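Local coordinates for protein hemolysins related proteins containing CBS domains (PDB 3HF7) that binds AMP through its CBS-domain pair, a soluble part of a longer membrane protein whose cellular role is uncharacterised and which may also bind flavin adenine dinucleotide, at residues 2-5 / 6-10; 52-55 / 56-60; 65-69 / 70-74; 16-19 / 20-23. All coordinates share one frame; numbering follows the deposited sequence.

Contact 1 of 4, residues 2-5 / 6-10. With AMP (adenosine monophosphate), chain B.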
loop_
_atom_site.group_PDB
_atom_site.type_symbol
_atom_site.label_atom_id
_atom_site.label_comp_id
_atom_site.label_asym_id
_atom_site.label_seq_id
_atom_site.Cartn_x
_atom_site.Cartn_y
_atom_site.Cartn_z
ATOM N N VAL A 2 -20.654 7.620 -7.729
ATOM C CA VAL A 2 -19.374 7.897 -7.055
ATOM C C VAL A 2 -18.410 6.716 -7.269
ATOM O O VAL A 2 -18.813 5.549 -7.170
ATOM C CB VAL A 2 -19.537 8.239 -5.534
ATOM C CG1 VAL A 2 -18.217 8.825 -4.965
ATOM C CG2 VAL A 2 -20.699 9.245 -5.309
ATOM N N SER A 3 -17.148 7.029 -7.578
ATOM C CA SER A 3 -16.170 6.013 -7.964
ATOM C C SER A 3 -14.928 6.036 -7.092
ATOM O O SER A 3 -14.687 6.977 -6.330
ATOM C CB SER A 3 -15.747 6.203 -9.426
ATOM O OG SER A 3 -14.572 7.001 -9.510
ATOM N N VAL A 4 -14.132 4.986 -7.236
ATOM C CA VAL A 4 -12.879 4.858 -6.528
ATOM C C VAL A 4 -12.028 6.133 -6.638
ATOM O O VAL A 4 -11.350 6.524 -5.681
ATOM C CB VAL A 4 -12.132 3.594 -7.020
ATOM C CG1 VAL A 4 -10.769 3.915 -7.602
ATOM C CG2 VAL A 4 -12.039 2.570 -5.914
ATOM N N ASN A 5 -12.105 6.793 -7.796
ATOM C CA ASN A 5 -11.316 7.992 -8.081
ATOM C C ASN A 5 -11.599 9.103 -7.084
ATOM O O ASN A 5 -10.722 9.910 -6.772
ATOM C CB ASN A 5 -11.579 8.501 -9.504
ATOM C CG ASN A 5 -11.318 7.444 -10.582
ATOM O OD1 ASN A 5 -10.680 6.412 -10.337
ATOM N ND2 ASN A 5 -11.818 7.710 -11.786
ATOM N N ASP A 6 -12.825 9.123 -6.567
ATOM C CA ASP A 6 -13.263 10.200 -5.694
ATOM C C ASP A 6 -12.688 10.135 -4.285
ATOM O O ASP A 6 -12.582 11.167 -3.614
ATOM C CB ASP A 6 -14.779 10.257 -5.678
ATOM C CG ASP A 6 -15.338 10.431 -7.062
ATOM O OD1 ASP A 6 -14.947 11.428 -7.715
ATOM O OD2 ASP A 6 -16.130 9.573 -7.511
ATOM N N ILE A 7 -12.284 8.939 -3.853
ATOM C CA ILE A 7 -11.885 8.732 -2.450
ATOM C C ILE A 7 -10.467 8.229 -2.217
ATOM O O ILE A 7 -9.974 8.274 -1.089
ATOM C CB ILE A 7 -12.898 7.843 -1.687
ATOM C CG1 ILE A 7 -13.232 6.579 -2.477
ATOM C CG2 ILE A 7 -14.176 8.622 -1.446
ATOM C CD1 ILE A 7 -12.610 5.361 -1.956
ATOM N N MET A 8 -9.813 7.755 -3.271
ATOM C CA MET A 8 -8.419 7.325 -3.172
ATOM C C MET A 8 -7.531 8.454 -2.631
ATOM O O MET A 8 -7.844 9.630 -2.807
ATOM C CB MET A 8 -7.899 6.876 -4.544
ATOM C CG MET A 8 -7.868 7.995 -5.551
ATOM S SD MET A 8 -7.129 7.566 -7.118
ATOM C CE MET A 8 -8.251 6.369 -7.736
ATOM N N VAL A 9 -6.435 8.096 -1.965
ATOM C CA VAL A 9 -5.385 9.055 -1.611
ATOM C C VAL A 9 -4.556 9.276 -2.884
ATOM O O VAL A 9 -4.117 8.300 -3.505
ATOM C CB VAL A 9 -4.478 8.497 -0.485
ATOM C CG1 VAL A 9 -3.238 9.371 -0.273
ATOM C CG2 VAL A 9 -5.255 8.363 0.812
ATOM N N PRO A 10 -4.346 10.545 -3.283
ATOM C CA PRO A 10 -3.679 10.784 -4.565
ATOM C C PRO A 10 -2.250 10.253 -4.581
ATOM O O PRO A 10 -1.570 10.253 -3.550
ATOM C CB PRO A 10 -3.676 12.312 -4.694
ATOM C CG PRO A 10 -4.666 12.799 -3.686
ATOM C CD PRO A 10 -4.646 11.802 -2.573
HETATM P P AMP B . -3.807 3.847 8.845
HETATM O O1P AMP B . -3.086 5.165 9.076
HETATM O O2P AMP B . -2.986 2.759 8.194
HETATM O O3P AMP B . -4.629 3.337 9.997
HETATM O "O5'" AMP B . -4.953 4.199 7.753
HETATM C "C5'" AMP B . -5.690 5.431 7.780
HETATM C "C4'" AMP B . -6.007 5.916 6.365
HETATM O "O4'" AMP B . -4.891 6.609 5.805
HETATM C "C3'" AMP B . -6.354 4.796 5.381
HETATM O "O3'" AMP B . -7.765 4.510 5.293
HETATM C "C2'" AMP B . -5.825 5.308 4.060
HETATM O "O2'" AMP B . -6.834 6.018 3.357
HETATM C "C1'" AMP B . -4.722 6.281 4.417
HETATM N N9 AMP B . -3.457 5.551 4.135
HETATM C C8 AMP B . -3.217 4.302 4.564
HETATM N N7 AMP B . -2.005 3.866 4.159
HETATM C C5 AMP B . -1.440 4.839 3.444
HETATM C C6 AMP B . -0.159 4.988 2.732
HETATM N N6 AMP B . 0.750 3.981 2.739
HETATM N N1 AMP B . 0.059 6.164 2.097
HETATM C C2 AMP B . -0.851 7.166 2.097
HETATM N N3 AMP B . -2.046 7.080 2.722
HETATM C C4 AMP B . -2.397 5.957 3.414
#
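Ser3 and Asp6 form a capping box that opens the short helix 4-7, just ahead of strand 9-10. The Asp6 carboxylate reaches back to the start of the turn, where its OD2 takes the N-H of Ser3 N at 2.7 Å. The bond is almost straight (172°), and the N-H meets OD2 nearly along the C-O axis. Ser3 OG, at the N-cap, accepts in its turn from Asn5 N at 3.0 Å. A short hydroxyl and a short carboxylate suit these places because each can fold back onto the backbone. Separately, Asp6 N makes a backbone bond of the turn to Ser3 O at 2.9 Å, and Val4 O is gripped twice, by Ile7 N at 3.2 Å and by Met8 N at 3.1 Å.

At the end of the turn Met8, its chain bent at chi3 (65°), brings CE to 3.5 Å from Val4 CG1, the two side chains crossing at about a right angle. Both pack on Val105, while Asn5 OD1, beside the methyl, is bound by Gly85 N. Val9 CG2 lies 3.8 Å from AMP O2'; Val9 belongs to strand 9-10, and thus a capped helical turn immediately precedes a pocket strand of the CBS pair.

Contact 2 of 4, residues 52-55 / 56-60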
loop_
_atom_site.group_PDB
_atom_site.type_symbol
_atom_site.label_atom_id
_atom_site.label_comp_id
_atom_site.label_asym_id
_atom_site.label_seq_id
_atom_site.Cartn_x
_atom_site.Cartn_y
_atom_site.Cartn_z
ATOM N N LEU A 52 3.717 -3.501 2.484
ATOM C CA LEU A 52 4.363 -4.026 3.686
ATOM C C LEU A 52 3.555 -3.613 4.883
ATOM O O LEU A 52 3.284 -2.415 5.068
ATOM C CB LEU A 52 5.791 -3.472 3.793
ATOM C CG LEU A 52 6.907 -4.048 4.691
ATOM C CD1 LEU A 52 7.176 -3.176 5.908
ATOM C CD2 LEU A 52 6.696 -5.510 5.096
ATOM N N ARG A 53 3.142 -4.600 5.682
ATOM C CA ARG A 53 2.440 -4.289 6.913
ATOM C C ARG A 53 3.491 -3.882 7.894
ATOM O O ARG A 53 4.334 -4.685 8.283
ATOM C CB ARG A 53 1.637 -5.479 7.408
ATOM C CG ARG A 53 0.497 -5.782 6.484
ATOM C CD ARG A 53 -0.200 -7.059 6.820
ATOM N NE ARG A 53 0.505 -8.205 6.267
ATOM C CZ ARG A 53 1.191 -9.079 7.002
ATOM N NH1 ARG A 53 1.253 -8.936 8.324
ATOM N NH2 ARG A 53 1.811 -10.104 6.415
ATOM N N VAL A 54 3.467 -2.606 8.244
ATOM C CA VAL A 54 4.459 -2.029 9.147
ATOM C C VAL A 54 4.567 -2.813 10.472
ATOM O O VAL A 54 5.673 -3.197 10.883
ATOM C CB VAL A 54 4.153 -0.525 9.393
ATOM C CG1 VAL A 54 5.187 0.097 10.265
ATOM C CG2 VAL A 54 4.136 0.214 8.077
ATOM N N ARG A 55 3.412 -3.066 11.101
ATOM C CA ARG A 55 3.325 -3.780 12.380
ATOM C C ARG A 55 4.061 -5.100 12.331
ATOM O O ARG A 55 4.682 -5.504 13.310
ATOM C CB ARG A 55 1.864 -4.019 12.782
ATOM C CG ARG A 55 1.677 -5.174 13.754
ATOM C CD ARG A 55 0.511 -4.937 14.693
ATOM N NE ARG A 55 -0.660 -5.725 14.328
ATOM C CZ ARG A 55 -1.600 -5.327 13.478
ATOM N NH1 ARG A 55 -1.537 -4.124 12.864
ATOM N NH2 ARG A 55 -2.607 -6.153 13.236
ATOM N N GLU A 56 3.978 -5.764 11.186
ATOM C CA GLU A 56 4.689 -6.995 10.945
ATOM C C GLU A 56 6.201 -6.781 10.936
ATOM O O GLU A 56 6.963 -7.588 11.483
ATOM C CB GLU A 56 4.273 -7.540 9.592
ATOM C CG GLU A 56 3.956 -9.002 9.571
ATOM C CD GLU A 56 4.715 -9.772 10.613
ATOM O OE1 GLU A 56 5.684 -10.476 10.237
ATOM O OE2 GLU A 56 4.341 -9.664 11.806
ATOM N N ALA A 57 6.636 -5.698 10.295
ATOM C CA ALA A 57 8.055 -5.428 10.141
ATOM C C ALA A 57 8.657 -5.142 11.508
ATOM O O ALA A 57 9.704 -5.694 11.878
ATOM C CB ALA A 57 8.260 -4.246 9.200
ATOM N N TYR A 58 7.966 -4.280 12.251
ATOM C CA TYR A 58 8.336 -3.935 13.614
ATOM C C TYR A 58 8.498 -5.183 14.441
ATOM O O TYR A 58 9.467 -5.331 15.168
ATOM C CB TYR A 58 7.232 -3.101 14.234
ATOM C CG TYR A 58 7.175 -1.708 13.730
ATOM C CD1 TYR A 58 8.021 -1.283 12.698
ATOM C CD2 TYR A 58 6.260 -0.803 14.269
ATOM C CE1 TYR A 58 7.972 0.013 12.222
ATOM C CE2 TYR A 58 6.196 0.508 13.799
ATOM C CZ TYR A 58 7.059 0.910 12.776
ATOM O OH TYR A 58 6.997 2.198 12.299
ATOM N N ARG A 59 7.520 -6.072 14.318
ATOM C CA ARG A 59 7.522 -7.329 15.025
ATOM C C ARG A 59 8.801 -8.081 14.681
ATOM O O ARG A 59 9.502 -8.545 15.572
ATOM C CB ARG A 59 6.286 -8.150 14.650
ATOM C CG ARG A 59 6.079 -9.375 15.498
ATOM C CD ARG A 59 5.142 -10.354 14.826
ATOM N NE ARG A 59 5.712 -11.702 14.847
ATOM C CZ ARG A 59 6.315 -12.297 13.809
ATOM N NH1 ARG A 59 6.807 -13.532 13.936
ATOM N NH2 ARG A 59 6.414 -11.670 12.634
ATOM N N LEU A 60 9.123 -8.174 13.395
ATOM C CA LEU A 60 10.302 -8.934 12.976
ATOM C C LEU A 60 11.597 -8.304 13.481
ATOM O O LEU A 60 12.552 -9.008 13.855
ATOM C CB LEU A 60 10.318 -9.070 11.462
ATOM C CG LEU A 60 9.167 -9.941 10.969
ATOM C CD1 LEU A 60 8.917 -9.732 9.502
ATOM C CD2 LEU A 60 9.444 -11.403 11.273
#
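The Tyr58 ring receives Val54 CG1 over one face, a CH-pi contact with the methyl 3.6 Å from the ring centroid and offset toward the rim. The two side chains run side by side, one helical turn apart. Val54 places CG1 anti to its backbone nitrogen (chi1 -178°), which carries this branch up the helix to the ring. At the far end of the ring Tyr58 OH is hydrogen-bonded to Leu30 O of helix 23-31, a bond that should limit how far the phenol can swing. Another flat group, the Arg53 guanidinium, is met obliquely by the aliphatic part of Glu56, with CG the nearest atom to NH1. The guanidinium and carboxylate planes are only 22° apart, yet Arg53 NH1 and Glu56 OE2 stay 4.7 Å from each other. Each charge turns to another partner: Arg53 NE to Asp77, and Glu56 OE1 to Arg59 NH2 at 2.8 Å.

Arg53 is the N-cap residue of helix 54-61, and its O accepts from Ala57 N at 3.2 Å. In the next bond Tyr58 N reaches Val54 O at 2.9 Å. The small Ala57 suits the buried side: its CB touches Leu52 CD1 at 3.6 Å, and both residues pack on Leu30. This junction of strand 48-53 and helix 54-61 lies beside the nucleotide pocket, with Val54 close to Gly36 and Arg53 to Arg37, both AMP-binding.

Glu56 stands in the first turn, where the helix end and two arginines would probably favour its negative charge. The chemistry divides the turn between salt bridges and apolar, CH-pi packing against the fold.

Contact 3 of 4, residues 65-69 / 70-74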
loop_
_atom_site.group_PDB
_atom_site.type_symbol
_atom_site.label_atom_id
_atom_site.label_comp_id
_atom_site.label_asym_id
_atom_site.label_seq_id
_atom_site.Cartn_x
_atom_site.Cartn_y
_atom_site.Cartn_z
ATOM N N LYS A 65 17.225 -12.630 15.445
ATOM C CA LYS A 65 18.007 -12.476 14.201
ATOM C C LYS A 65 18.042 -11.025 13.707
ATOM O O LYS A 65 17.044 -10.293 13.825
ATOM C CB LYS A 65 17.451 -13.381 13.091
ATOM N N GLU A 66 19.189 -10.614 13.158
ATOM C CA GLU A 66 19.330 -9.272 12.575
ATOM C C GLU A 66 18.281 -9.076 11.480
ATOM O O GLU A 66 18.123 -9.930 10.601
ATOM C CB GLU A 66 20.746 -9.031 12.022
ATOM N N PHE A 67 17.547 -7.964 11.566
ATOM C CA PHE A 67 16.525 -7.627 10.584
ATOM C C PHE A 67 17.177 -7.153 9.291
ATOM O O PHE A 67 17.994 -6.236 9.318
ATOM C CB PHE A 67 15.609 -6.547 11.145
ATOM C CG PHE A 67 14.482 -6.204 10.237
ATOM C CD1 PHE A 67 13.366 -7.027 10.165
ATOM C CD2 PHE A 67 14.540 -5.080 9.432
ATOM C CE1 PHE A 67 12.329 -6.726 9.332
ATOM C CE2 PHE A 67 13.497 -4.774 8.591
ATOM C CZ PHE A 67 12.390 -5.596 8.538
ATOM N N THR A 68 16.831 -7.773 8.165
ATOM C CA THR A 68 17.536 -7.479 6.913
ATOM C C THR A 68 16.587 -7.011 5.826
ATOM O O THR A 68 15.367 -7.088 5.991
ATOM C CB THR A 68 18.324 -8.693 6.401
ATOM O OG1 THR A 68 17.447 -9.571 5.701
ATOM C CG2 THR A 68 18.946 -9.449 7.536
ATOM N N LYS A 69 17.150 -6.513 4.724
ATOM C CA LYS A 69 16.377 -6.073 3.561
ATOM C C LYS A 69 15.651 -7.249 2.946
ATOM O O LYS A 69 14.490 -7.151 2.574
ATOM C CB LYS A 69 17.307 -5.427 2.542
ATOM C CG LYS A 69 16.672 -5.077 1.207
ATOM C CD LYS A 69 17.062 -3.654 0.819
ATOM C CE LYS A 69 17.475 -3.527 -0.640
ATOM N NZ LYS A 69 18.387 -2.352 -0.786
ATOM N N GLU A 70 16.353 -8.370 2.868
ATOM C CA GLU A 70 15.794 -9.627 2.393
ATOM C C GLU A 70 14.589 -10.090 3.241
ATOM O O GLU A 70 13.557 -10.527 2.704
ATOM C CB GLU A 70 16.897 -10.678 2.394
ATOM C CG GLU A 70 16.410 -12.081 2.204
ATOM C CD GLU A 70 16.205 -12.422 0.752
ATOM O OE1 GLU A 70 15.873 -11.510 -0.050
ATOM O OE2 GLU A 70 16.390 -13.620 0.423
ATOM N N ILE A 71 14.728 -9.977 4.561
ATOM C CA ILE A 71 13.664 -10.328 5.489
ATOM C C ILE A 71 12.473 -9.392 5.288
ATOM O O ILE A 71 11.327 -9.857 5.183
ATOM C CB ILE A 71 14.180 -10.348 6.961
ATOM C CG1 ILE A 71 14.702 -11.747 7.341
ATOM C CG2 ILE A 71 13.085 -9.942 7.952
ATOM C CD1 ILE A 71 15.947 -12.259 6.570
ATOM N N MET A 72 12.762 -8.090 5.189
ATOM C CA MET A 72 11.740 -7.064 4.983
ATOM C C MET A 72 10.907 -7.348 3.739
ATOM O O MET A 72 9.684 -7.377 3.797
ATOM C CB MET A 72 12.379 -5.679 4.875
ATOM C CG MET A 72 11.355 -4.572 4.803
ATOM S SD MET A 72 12.038 -2.925 4.544
ATOM C CE MET A 72 12.679 -3.175 2.899
ATOM N N LEU A 73 11.591 -7.567 2.617
ATOM C CA LEU A 73 10.925 -7.795 1.336
ATOM C C LEU A 73 10.054 -9.049 1.305
ATOM O O LEU A 73 8.978 -9.056 0.695
ATOM C CB LEU A 73 11.958 -7.853 0.222
ATOM C CG LEU A 73 12.575 -6.486 -0.076
ATOM C CD1 LEU A 73 13.732 -6.627 -1.022
ATOM C CD2 LEU A 73 11.516 -5.576 -0.653
ATOM N N ARG A 74 10.501 -10.106 1.973
ATOM C CA ARG A 74 9.758 -11.355 1.956
ATOM C C ARG A 74 8.579 -11.277 2.928
ATOM O O ARG A 74 7.700 -12.129 2.900
ATOM C CB ARG A 74 10.698 -12.531 2.247
ATOM C CG ARG A 74 11.920 -12.490 1.335
ATOM C CD ARG A 74 12.570 -13.837 1.120
ATOM N NE ARG A 74 13.468 -14.194 2.218
ATOM C CZ ARG A 74 13.160 -15.041 3.204
ATOM N NH1 ARG A 74 11.963 -15.643 3.241
ATOM N NH2 ARG A 74 14.064 -15.293 4.159
#
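Two first torsions bring Phe67 and Thr68 onto the start of helix 69-75, where they meet Ile71 and Met72. Phe67 sets its ring carbon CG opposite the backbone nitrogen (chi1 -176°), which swings the ring along the first turn. Thr68 turns differently: OG1 sits between its own N and carbonyl carbon (chi1 82°) and so faces the amide of Ile71. There Thr68 OG1, at the N-cap, accepts the hydrogen of Ile71 N at 3.0 Å, with an N-H...O angle of 162°. A threonine suits this place because its hydroxyl can stand in for the backbone acceptor that the first amides of a helix lack. From Thr68 O the regular pattern begins, with Met72 N bound at 2.9 Å, and Leu73 N follows on Lys69 O at the same length.

The Phe67 ring meets its neighbours obliquely. Its CE1 lies 3.6 Å from Ile71 CG2, and its CZ lies 3.7 Å from Met72 CB, so that the ring spans two consecutive residues of the helix. Leu60 and Met61 of helix 54-61 also pack on Phe67, while Met72 reaches Ile26 of helix 23-31.

Lys69 and Leu73 run side by side, with Lys69 CG 4.0 Å from Leu73 CD1. Lys69 NZ then makes a hydrogen bond to Ile19 O, and Trp23 packs against the lysine. The turn lies away from the AMP site.

Capping and packing act together here: the hydroxyl satisfies an amide at the helix end, and the aromatic ring next to it ties the same turn to helix 54-61, neither of them depending on charge.

Contact 4 of 4, residues 16-19 / 20-23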
loop_
_atom_site.group_PDB
_atom_site.type_symbol
_atom_site.label_atom_id
_atom_site.label_comp_id
_atom_site.label_asym_id
_atom_site.label_seq_id
_atom_site.Cartn_x
_atom_site.Cartn_y
_atom_site.Cartn_z
ATOM N N GLY A 16 5.489 5.528 0.977
ATOM C CA GLY A 16 6.172 4.298 0.661
ATOM C C GLY A 16 7.659 4.525 0.833
ATOM O O GLY A 16 8.094 5.621 1.206
ATOM N N ILE A 17 8.444 3.488 0.577
ATOM C CA ILE A 17 9.883 3.599 0.687
ATOM C C ILE A 17 10.532 3.124 -0.587
ATOM O O ILE A 17 10.192 2.076 -1.146
ATOM C CB ILE A 17 10.473 2.786 1.878
ATOM C CG1 ILE A 17 9.721 3.065 3.174
ATOM C CG2 ILE A 17 11.942 3.123 2.081
ATOM C CD1 ILE A 17 9.990 1.999 4.251
ATOM N N ASP A 18 11.487 3.928 -1.020
ATOM C CA ASP A 18 12.412 3.555 -2.063
ATOM C C ASP A 18 13.370 2.548 -1.470
ATOM O O ASP A 18 14.156 2.870 -0.569
ATOM C CB ASP A 18 13.178 4.782 -2.560
ATOM C CG ASP A 18 13.837 4.548 -3.893
ATOM O OD1 ASP A 18 13.888 3.374 -4.340
ATOM O OD2 ASP A 18 14.303 5.545 -4.501
ATOM N N ILE A 19 13.297 1.321 -1.958
ATOM C CA ILE A 19 14.182 0.292 -1.445
ATOM C C ILE A 19 15.604 0.490 -1.962
ATOM O O ILE A 19 16.500 -0.284 -1.611
ATOM C CB ILE A 19 13.660 -1.139 -1.706
ATOM C CG1 ILE A 19 13.870 -1.549 -3.158
ATOM C CG2 ILE A 19 12.202 -1.246 -1.302
ATOM C CD1 ILE A 19 13.535 -3.008 -3.399
ATOM N N ASN A 20 15.813 1.528 -2.777
ATOM C CA ASN A 20 17.169 1.935 -3.167
ATOM C C ASN A 20 17.963 2.727 -2.115
ATOM O O ASN A 20 19.188 2.779 -2.190
ATOM C CB ASN A 20 17.171 2.685 -4.500
ATOM C CG ASN A 20 17.083 1.752 -5.691
ATOM O OD1 ASN A 20 17.286 0.546 -5.569
ATOM N ND2 ASN A 20 16.771 2.310 -6.858
ATOM N N ASP A 21 17.290 3.333 -1.139
ATOM C CA ASP A 21 18.010 4.049 -0.077
ATOM C C ASP A 21 18.973 3.160 0.726
ATOM O O ASP A 21 18.791 1.950 0.816
ATOM C CB ASP A 21 17.032 4.738 0.859
ATOM C CG ASP A 21 16.191 5.763 0.149
ATOM O OD1 ASP A 21 15.040 6.002 0.572
ATOM O OD2 ASP A 21 16.679 6.329 -0.852
ATOM N N ASP A 22 20.009 3.762 1.296
ATOM C CA ASP A 22 20.907 3.018 2.156
ATOM C C ASP A 22 20.084 2.485 3.306
ATOM O O ASP A 22 19.083 3.078 3.691
ATOM C CB ASP A 22 22.026 3.894 2.688
ATOM C CG ASP A 22 21.507 5.098 3.436
ATOM O OD1 ASP A 22 20.824 5.933 2.813
ATOM O OD2 ASP A 22 21.769 5.213 4.651
ATOM N N TRP A 23 20.522 1.362 3.846
ATOM C CA TRP A 23 19.728 0.608 4.777
ATOM C C TRP A 23 19.276 1.386 6.006
ATOM O O TRP A 23 18.099 1.320 6.378
ATOM C CB TRP A 23 20.477 -0.644 5.184
ATOM C CG TRP A 23 19.718 -1.499 6.118
ATOM C CD1 TRP A 23 20.061 -1.801 7.398
ATOM C CD2 TRP A 23 18.461 -2.160 5.869
ATOM N NE1 TRP A 23 19.110 -2.621 7.966
ATOM C CE2 TRP A 23 18.117 -2.856 7.051
ATOM C CE3 TRP A 23 17.602 -2.237 4.768
ATOM C CZ2 TRP A 23 16.946 -3.620 7.163
ATOM C CZ3 TRP A 23 16.440 -2.989 4.883
ATOM C CH2 TRP A 23 16.125 -3.673 6.071
#
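Asp18 holds the next residues twice, once with its side chain and once with its backbone. Asp18 OD1 accepts from Asn20 N at 3.1 Å, the i to i+2 bond of an Asx turn, and the N-H comes from well above the carboxylate plane (59° out of it). Asp18 O accepts from Asp21 N at 3.2 Å, which closes a type I beta turn from Asp18 to Asp21. The carboxylate is put in place by a first torsion of -163°, CG lying across from the backbone N so that OD1 bends over the amide two residues on. Asn20 crosses it at a slant, its CB 3.4 Å from Asp18 OD1. Asp21 folds its own carboxylate back toward Asp18, with OD1 3.8 Å from Asp18 CB.

The next shell fixes both acids. Asp18 OD1 also accepts from Asp43 N, so the oxygen that makes the Asx turn is gripped by two backbone amides. Asp21 OD1 is bound by Gln29 NE2 of helix 23-31, the helix that Asp22 opens as its N-cap residue. Ile17 and Ile19, one before and one after Asp18, are apolar residues buried against the sheet and helix 23-31: Ile17 packs on Ile26 and Leu30, and Ile19 on Leu40.

Asp18 OD2 and Asp21 OD2 are 4.4 Å apart, like charges that would probably repel mildly. The N-H groups from Asn20, Asp43 and Gln29 that bind the other oxygens should offset part of that cost, so that a cluster of acids can serve as a set of acceptors where strand 16-18 gives way to helix 23-31.

In the fold
All four contacts are local turns at the start of a helix or the end of a strand. Contact 1 is a surface turn on the opposite side of the chain's centre from the others, leading into the AMP pocket. Contacts 2 and 4 are partly buried and reach the same three-strand sheet, without touching. Contact 3, again at the surface, joins them: Leu60 CB of contact 2 meets Phe67 CE1 at 3.8 Å, and Trp23 of contact 4 covers the start of helix 69-75. Hydroxyls cap the helices of contacts 1 and 3, a carboxylate completing the box in contact 1; in contact 4 a carboxylate braces a beta turn, and contact 2 relies on ring packing and salt bridges.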